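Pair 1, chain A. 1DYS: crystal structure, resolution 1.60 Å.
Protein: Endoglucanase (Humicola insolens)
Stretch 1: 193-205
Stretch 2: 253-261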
# COMPACT_ATOMS: atom_id res chain seq x y z
N LEU A 193 18.77 19.13 -17.33
CA LEU A 193 18.10 18.88 -18.61
C LEU A 193 18.79 17.89 -19.53
O LEU A 193 18.14 17.08 -20.22
CB LEU A 193 17.92 20.21 -19.36
CG LEU A 193 17.19 21.35 -18.66
CD1 LEU A 193 17.58 22.68 -19.31
CD2 LEU A 193 15.69 21.16 -18.69
N GLU A 194 20.13 17.98 -19.60
CA GLU A 194 20.84 17.03 -20.48
C GLU A 194 20.92 15.64 -19.90
O GLU A 194 20.59 14.65 -20.56
CB GLU A 194 22.19 17.54 -20.96
CG GLU A 194 22.02 18.68 -21.96
CD GLU A 194 21.39 18.26 -23.28
OE1 GLU A 194 21.26 17.04 -23.57
OE2 GLU A 194 21.02 19.20 -24.03
N PRO A 195 21.22 15.49 -18.63
CA PRO A 195 21.23 14.19 -17.97
C PRO A 195 19.86 13.55 -18.14
O PRO A 195 19.80 12.34 -18.36
CB PRO A 195 21.55 14.43 -16.49
CG PRO A 195 22.33 15.72 -16.60
CD PRO A 195 21.70 16.54 -17.74
N THR A 196 18.77 14.33 -18.15
CA THR A 196 17.44 13.77 -18.41
C THR A 196 17.29 13.28 -19.83
O THR A 196 16.80 12.18 -20.13
CB THR A 196 16.35 14.83 -18.11
OG1 THR A 196 16.54 15.17 -16.73
CG2 THR A 196 14.97 14.26 -18.31
N ALA A 197 17.75 14.07 -20.82
CA ALA A 197 17.68 13.63 -22.20
C ALA A 197 18.52 12.41 -22.50
O ALA A 197 18.15 11.58 -23.32
CB ALA A 197 18.09 14.77 -23.14
N GLN A 198 19.67 12.29 -21.82
CA GLN A 198 20.57 11.17 -21.98
C GLN A 198 19.89 9.88 -21.50
O GLN A 198 19.99 8.82 -22.11
CB GLN A 198 21.89 11.40 -21.22
CG GLN A 198 22.88 10.24 -21.40
CD GLN A 198 23.19 10.14 -22.90
OE1 GLN A 198 23.69 11.14 -23.43
NE2 GLN A 198 22.88 9.04 -23.56
N GLU A 199 19.20 10.02 -20.36
CA GLU A 199 18.46 8.87 -19.81
C GLU A 199 17.41 8.38 -20.78
O GLU A 199 17.26 7.17 -20.99
CB GLU A 199 17.85 9.24 -18.47
CG GLU A 199 17.82 8.13 -17.43
CD GLU A 199 18.99 7.17 -17.44
OE1 GLU A 199 20.15 7.55 -17.64
OE2 GLU A 199 18.70 5.96 -17.22
N VAL A 200 16.62 9.29 -21.37
CA VAL A 200 15.64 8.92 -22.37
C VAL A 200 16.32 8.29 -23.59
O VAL A 200 15.82 7.31 -24.11
CB VAL A 200 14.83 10.18 -22.75
CG1 VAL A 200 13.93 9.94 -23.92
CG2 VAL A 200 14.04 10.68 -21.53
N ALA A 201 17.45 8.89 -24.03
CA ALA A 201 18.09 8.27 -25.20
C ALA A 201 18.51 6.83 -24.87
O ALA A 201 18.31 5.96 -25.71
CB ALA A 201 19.26 9.07 -25.75
N THR A 202 19.12 6.59 -23.73
CA THR A 202 19.55 5.25 -23.34
C THR A 202 18.39 4.29 -23.26
O THR A 202 18.50 3.16 -23.73
CB THR A 202 20.29 5.31 -21.99
OG1 THR A 202 21.46 6.11 -22.16
CG2 THR A 202 20.65 3.93 -21.47
N ILE A 203 17.28 4.69 -22.63
CA ILE A 203 16.09 3.85 -22.56
C ILE A 203 15.51 3.52 -23.91
O ILE A 203 15.05 2.38 -24.13
CB ILE A 203 14.99 4.50 -21.68
CG1 ILE A 203 15.47 4.34 -20.23
CG2 ILE A 203 13.61 3.92 -21.90
CD1 ILE A 203 14.81 5.30 -19.28
N LEU A 204 15.45 4.48 -24.82
CA LEU A 204 14.90 4.24 -26.15
C LEU A 204 15.78 3.28 -26.95
O LEU A 204 15.27 2.41 -27.68
CB LEU A 204 14.72 5.57 -26.89
CG LEU A 204 13.50 6.37 -26.39
CD1 LEU A 204 13.40 7.70 -27.10
CD2 LEU A 204 12.23 5.57 -26.64
N GLN A 205 17.10 3.38 -26.79
CA GLN A 205 17.98 2.41 -27.46
C GLN A 205 17.63 0.99 -27.03
O GLN A 205 17.54 0.10 -27.87
CB GLN A 205 19.45 2.65 -27.17
CG GLN A 205 19.98 4.01 -27.60
CD GLN A 205 21.43 4.17 -27.17
OE1 GLN A 205 21.83 5.18 -26.59
NE2 GLN A 205 22.22 3.14 -27.45
N ALA A 253 16.18 20.17 -25.76
CA ALA A 253 17.26 19.25 -25.51
C ALA A 253 17.04 17.98 -26.33
O ALA A 253 18.00 17.47 -26.91
CB ALA A 253 17.42 18.87 -24.05
N MET A 254 15.82 17.47 -26.37
CA MET A 254 15.51 16.28 -27.15
C MET A 254 15.69 16.46 -28.64
O MET A 254 16.13 15.58 -29.37
CB MET A 254 14.05 15.85 -26.88
CG MET A 254 13.85 15.50 -25.41
SD MET A 254 14.64 13.95 -24.88
CE MET A 254 14.20 14.06 -23.13
N ARG A 255 15.21 17.60 -29.13
CA ARG A 255 15.26 17.95 -30.54
C ARG A 255 16.65 17.91 -31.13
O ARG A 255 16.90 17.39 -32.21
CB ARG A 255 14.66 19.37 -30.63
CG ARG A 255 14.81 19.96 -32.02
CD ARG A 255 14.00 21.24 -32.12
NE ARG A 255 12.59 21.01 -31.82
CZ ARG A 255 11.95 21.55 -30.80
NH1 ARG A 255 12.61 22.32 -29.94
NH2 ARG A 255 10.67 21.33 -30.56
N GLN A 256 17.64 18.42 -30.39
CA GLN A 256 19.03 18.47 -30.73
C GLN A 256 19.69 17.09 -30.75
O GLN A 256 20.81 16.93 -31.25
CB GLN A 256 19.81 19.31 -29.71
CG GLN A 256 19.76 20.80 -29.94
CD GLN A 256 19.75 21.15 -31.42
OE1 GLN A 256 18.82 21.79 -31.89
NE2 GLN A 256 20.75 20.67 -32.15
N ARG A 257 19.04 16.11 -30.13
CA ARG A 257 19.54 14.75 -30.11
C ARG A 257 18.67 13.91 -31.05
O ARG A 257 18.75 12.69 -31.17
CB ARG A 257 19.60 14.14 -28.72
CG ARG A 257 20.43 14.89 -27.68
CD ARG A 257 20.02 14.38 -26.30
NE ARG A 257 20.90 14.72 -25.21
CZ ARG A 257 21.75 13.92 -24.57
NH1 ARG A 257 21.95 12.66 -24.91
NH2 ARG A 257 22.44 14.45 -23.56
N GLY A 258 17.71 14.58 -31.68
CA GLY A 258 16.74 14.02 -32.59
C GLY A 258 15.73 13.04 -32.02
O GLY A 258 15.33 12.03 -32.60
N LEU A 259 15.30 13.28 -30.79
CA LEU A 259 14.36 12.41 -30.08
C LEU A 259 13.04 13.15 -29.96
O LEU A 259 12.99 14.35 -30.27
CB LEU A 259 14.93 12.20 -28.67
CG LEU A 259 16.29 11.51 -28.53
CD1 LEU A 259 16.81 11.64 -27.11
CD2 LEU A 259 16.22 10.05 -28.93
N PRO A 260 11.97 12.48 -29.57
CA PRO A 260 10.65 13.03 -29.39
C PRO A 260 10.62 14.22 -28.44
O PRO A 260 11.50 14.41 -27.61
CB PRO A 260 9.69 11.93 -28.93
CG PRO A 260 10.62 10.79 -28.67
CD PRO A 260 11.99 11.05 -29.23
N THR A 261 9.63 15.08 -28.64
CA THR A 261 9.54 16.33 -27.90
C THR A 261 8.24 16.63 -27.16
O THR A 261 8.25 17.61 -26.39
CB THR A 261 9.64 17.46 -28.98
OG1 THR A 261 8.65 17.23 -29.99
CG2 THR A 261 11.01 17.50 -29.63
O HOH W 1 20.52 18.20 -26.74
O HOH W 2 24.57 13.79 -21.70

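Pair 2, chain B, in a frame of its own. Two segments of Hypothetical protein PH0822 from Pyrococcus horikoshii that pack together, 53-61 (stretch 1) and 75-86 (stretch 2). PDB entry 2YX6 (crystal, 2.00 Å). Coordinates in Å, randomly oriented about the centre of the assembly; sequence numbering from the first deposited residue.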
# COMPACT_ATOMS: atom_id res chain seq x y z
N GLY B 53 -3.65 -4.21 -18.76
CA GLY B 53 -2.95 -3.82 -17.52
C GLY B 53 -1.45 -4.06 -17.60
O GLY B 53 -0.86 -4.67 -16.73
N ASP B 54 -0.82 -3.52 -18.65
CA ASP B 54 0.61 -3.72 -18.89
C ASP B 54 1.48 -3.27 -17.72
O ASP B 54 2.15 -4.08 -17.15
CB ASP B 54 1.06 -2.98 -20.12
CG ASP B 54 0.30 -3.39 -21.34
OD1 ASP B 54 0.15 -4.63 -21.59
OD2 ASP B 54 -0.15 -2.45 -22.05
N LEU B 55 1.43 -1.98 -17.40
CA LEU B 55 2.19 -1.40 -16.30
C LEU B 55 2.04 -2.09 -14.99
O LEU B 55 3.04 -2.42 -14.40
CB LEU B 55 1.92 0.08 -16.16
CG LEU B 55 2.91 0.94 -16.95
CD1 LEU B 55 2.71 2.45 -16.72
CD2 LEU B 55 4.35 0.50 -16.59
N PRO B 56 0.80 -2.31 -14.51
CA PRO B 56 0.66 -3.05 -13.26
C PRO B 56 1.30 -4.41 -13.25
O PRO B 56 1.89 -4.84 -12.24
CB PRO B 56 -0.85 -3.17 -13.10
CG PRO B 56 -1.34 -1.84 -13.69
CD PRO B 56 -0.51 -1.78 -14.96
N ASN B 57 1.17 -5.09 -14.38
CA ASN B 57 1.69 -6.43 -14.52
C ASN B 57 3.18 -6.32 -14.58
O ASN B 57 3.87 -7.14 -14.05
CB ASN B 57 1.13 -7.10 -15.79
CG ASN B 57 -0.24 -7.81 -15.55
OD1 ASN B 57 -0.57 -8.24 -14.44
ND2 ASN B 57 -0.97 -7.99 -16.63
N PHE B 58 3.68 -5.31 -15.25
CA PHE B 58 5.12 -5.02 -15.25
C PHE B 58 5.64 -4.92 -13.82
O PHE B 58 6.59 -5.61 -13.44
CB PHE B 58 5.34 -3.71 -16.00
CG PHE B 58 6.75 -3.24 -15.99
CD1 PHE B 58 7.70 -3.89 -16.72
CD2 PHE B 58 7.13 -2.17 -15.18
CE1 PHE B 58 9.03 -3.46 -16.70
CE2 PHE B 58 8.43 -1.75 -15.15
CZ PHE B 58 9.40 -2.40 -15.92
N ILE B 59 4.97 -4.11 -13.00
CA ILE B 59 5.36 -3.93 -11.58
C ILE B 59 5.29 -5.25 -10.78
O ILE B 59 6.27 -5.65 -10.17
CB ILE B 59 4.56 -2.75 -10.96
CG1 ILE B 59 4.90 -1.47 -11.71
CG2 ILE B 59 4.85 -2.60 -9.51
CD1 ILE B 59 6.44 -1.14 -11.69
N LYS B 60 4.15 -5.95 -10.83
CA LYS B 60 3.98 -7.25 -10.19
C LYS B 60 5.06 -8.25 -10.62
O LYS B 60 5.66 -8.91 -9.79
CB LYS B 60 2.60 -7.80 -10.49
CG LYS B 60 2.21 -8.98 -9.53
CD LYS B 60 0.91 -9.66 -9.96
CE LYS B 60 0.47 -10.83 -9.05
NZ LYS B 60 -0.59 -11.72 -9.72
N ASP B 61 5.35 -8.29 -11.92
CA ASP B 61 6.38 -9.19 -12.45
C ASP B 61 7.77 -8.88 -11.90
O ASP B 61 8.63 -9.74 -11.89
CB ASP B 61 6.41 -9.14 -13.97
CG ASP B 61 5.11 -9.69 -14.61
OD1 ASP B 61 4.41 -10.50 -13.95
OD2 ASP B 61 4.79 -9.26 -15.77
N ARG B 75 -8.46 3.82 -12.18
CA ARG B 75 -8.46 2.51 -12.81
C ARG B 75 -7.15 1.75 -12.57
O ARG B 75 -7.20 0.55 -12.30
CB ARG B 75 -8.70 2.67 -14.31
CG ARG B 75 -8.90 1.36 -15.03
CD ARG B 75 -10.18 0.65 -14.57
NE ARG B 75 -10.16 -0.79 -14.89
CZ ARG B 75 -9.64 -1.76 -14.10
NH1 ARG B 75 -9.70 -3.04 -14.49
NH2 ARG B 75 -9.05 -1.47 -12.95
N ALA B 76 -6.00 2.44 -12.70
CA ALA B 76 -4.65 1.85 -12.48
C ALA B 76 -4.47 1.39 -11.03
O ALA B 76 -3.99 0.27 -10.78
CB ALA B 76 -3.51 2.84 -12.88
N ILE B 77 -4.90 2.23 -10.08
CA ILE B 77 -4.90 1.94 -8.64
C ILE B 77 -5.73 0.70 -8.44
O ILE B 77 -5.29 -0.23 -7.80
CB ILE B 77 -5.57 3.11 -7.75
CG1 ILE B 77 -4.63 4.32 -7.61
CG2 ILE B 77 -5.85 2.61 -6.33
CD1 ILE B 77 -5.31 5.63 -7.15
N GLU B 78 -6.95 0.68 -8.97
CA GLU B 78 -7.80 -0.50 -8.76
C GLU B 78 -7.18 -1.80 -9.34
O GLU B 78 -7.19 -2.88 -8.71
CB GLU B 78 -9.18 -0.26 -9.37
CG GLU B 78 -9.99 0.71 -8.56
CD GLU B 78 -11.21 1.18 -9.32
OE1 GLU B 78 -11.28 0.98 -10.54
OE2 GLU B 78 -12.12 1.74 -8.70
N TYR B 79 -6.58 -1.66 -10.51
CA TYR B 79 -5.92 -2.77 -11.17
C TYR B 79 -4.73 -3.27 -10.28
O TYR B 79 -4.56 -4.46 -10.09
CB TYR B 79 -5.49 -2.36 -12.58
CG TYR B 79 -5.26 -3.52 -13.50
CD1 TYR B 79 -6.04 -3.70 -14.63
CD2 TYR B 79 -4.27 -4.47 -13.24
CE1 TYR B 79 -5.85 -4.80 -15.50
CE2 TYR B 79 -4.04 -5.56 -14.09
CZ TYR B 79 -4.85 -5.72 -15.22
OH TYR B 79 -4.64 -6.80 -16.07
N PHE B 80 -4.00 -2.34 -9.66
CA PHE B 80 -2.90 -2.65 -8.76
C PHE B 80 -3.42 -3.42 -7.56
O PHE B 80 -2.89 -4.48 -7.17
CB PHE B 80 -2.16 -1.38 -8.30
CG PHE B 80 -0.99 -0.96 -9.18
CD1 PHE B 80 -0.99 0.27 -9.83
CD2 PHE B 80 0.10 -1.78 -9.36
CE1 PHE B 80 0.06 0.66 -10.63
CE2 PHE B 80 1.18 -1.41 -10.14
CZ PHE B 80 1.18 -0.21 -10.79
N ASN B 81 -4.50 -2.90 -7.00
CA ASN B 81 -5.13 -3.46 -5.86
C ASN B 81 -5.63 -4.88 -6.13
O ASN B 81 -5.51 -5.76 -5.27
CB ASN B 81 -6.26 -2.52 -5.45
CG ASN B 81 -5.75 -1.28 -4.68
OD1 ASN B 81 -4.54 -1.09 -4.45
ND2 ASN B 81 -6.69 -0.42 -4.32
N SER B 82 -6.11 -5.14 -7.34
CA SER B 82 -6.63 -6.45 -7.68
C SER B 82 -5.46 -7.44 -7.71
O SER B 82 -5.66 -8.64 -7.52
CB SER B 82 -7.37 -6.40 -9.01
OG SER B 82 -6.43 -6.38 -10.09
N LEU B 83 -4.25 -6.94 -7.94
CA LEU B 83 -3.01 -7.75 -7.98
C LEU B 83 -2.30 -7.76 -6.62
O LEU B 83 -1.13 -8.21 -6.47
CB LEU B 83 -2.11 -7.15 -9.03
CG LEU B 83 -2.59 -7.23 -10.50
CD1 LEU B 83 -1.43 -6.72 -11.33
CD2 LEU B 83 -3.01 -8.67 -10.95
N GLY B 84 -3.00 -7.25 -5.61
CA GLY B 84 -2.49 -7.35 -4.22
C GLY B 84 -1.37 -6.35 -4.06
O GLY B 84 -0.49 -6.55 -3.21
N ILE B 85 -1.37 -5.32 -4.90
CA ILE B 85 -0.37 -4.25 -4.81
C ILE B 85 -0.98 -2.91 -4.32
O ILE B 85 -2.04 -2.50 -4.79
CB ILE B 85 0.38 -4.07 -6.15
CG1 ILE B 85 1.08 -5.37 -6.60
CG2 ILE B 85 1.37 -2.95 -6.08
CD1 ILE B 85 1.73 -5.16 -7.91
N SER B 86 -0.32 -2.28 -3.35
CA SER B 86 -0.81 -1.09 -2.67
C SER B 86 -0.20 0.07 -3.35
O SER B 86 0.95 0.00 -3.73
CB SER B 86 -0.34 -1.07 -1.20
OG SER B 86 -0.92 -2.20 -0.61

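Pairs 1 and 2 share a helix packed against the C-terminal end of a second helix and the segment that leaves it; the backbones of 14 central residues superpose with an RMSD of 0.5 Å. In both, the chain turns at a glycine with positive phi, Gly A258 matching Gly B84. A backbone hydrogen bond spans this turn in each pair, from Leu A259 N to Met A254 O (2.8 Å) and from Ile B85 N to Phe B80 O (2.9 Å).

The closest approach of the backbones falls at equivalent positions, Ala A197 with Met A254 (CA to CA 6.0 Å) and Pro B56 with Phe B80 (CA to CA 5.8 Å). In pair 1 the end of the methionine packs against the first helix: Met A254 CE lies 3.6 Å from Ala A197 CA and 3.7 Å from Val A200 CG2. In pair 2 a ring fills the place of the thioether. Pro B56 CB sits over one face of Phe B80, 4.2 Å from the ring centroid, while Ile B59, the counterpart of Val A200, meets the ring edge, with its CB 3.7 Å from Phe B80 CE2.

At the neighbouring positions, size is exchanged across the contact. Ala A253 is matched by Tyr B79, and Glu A194 by Gly B53. The glutamate reaches across the small alanine, its OE2 3.6 Å from Ala A253 CB, and a water bridges Glu A194 OE2 and Ala A253 O. In pair 2 Gly B53 CA instead packs over the tyrosine face, 3.9 Å from the ring centroid; a CB at this glycine would clash with Tyr B79 CZ.

The sharpest chemical difference lies at Arg A257, which matches Leu B83. The guanidinium lies with one face against Ala A197 CB and forms a salt bridge to Glu A194, with NE and NH2 donating to OE1 at 2.9 and 2.8 Å; Arg A257 NH1 donates to Gln A198 OE1 at 2.7 Å. Leu B83 makes an apolar contact instead, its CD1 4.0 Å from Pro B56 CB, and approaches Asn B57, the match of Gln A198, with CD1 3.6 Å from OD1. No hydrogen bond crosses between the stretches of pair 2.

Beyond the glycine, Leu A259 and Ile B85 both point toward the first helix. Leu A259 CD1 touches Ala A201 CB at 3.8 Å; Ile B85 CD1 packs at 3.8 Å on CB of Lys B60, the match of Ala A201.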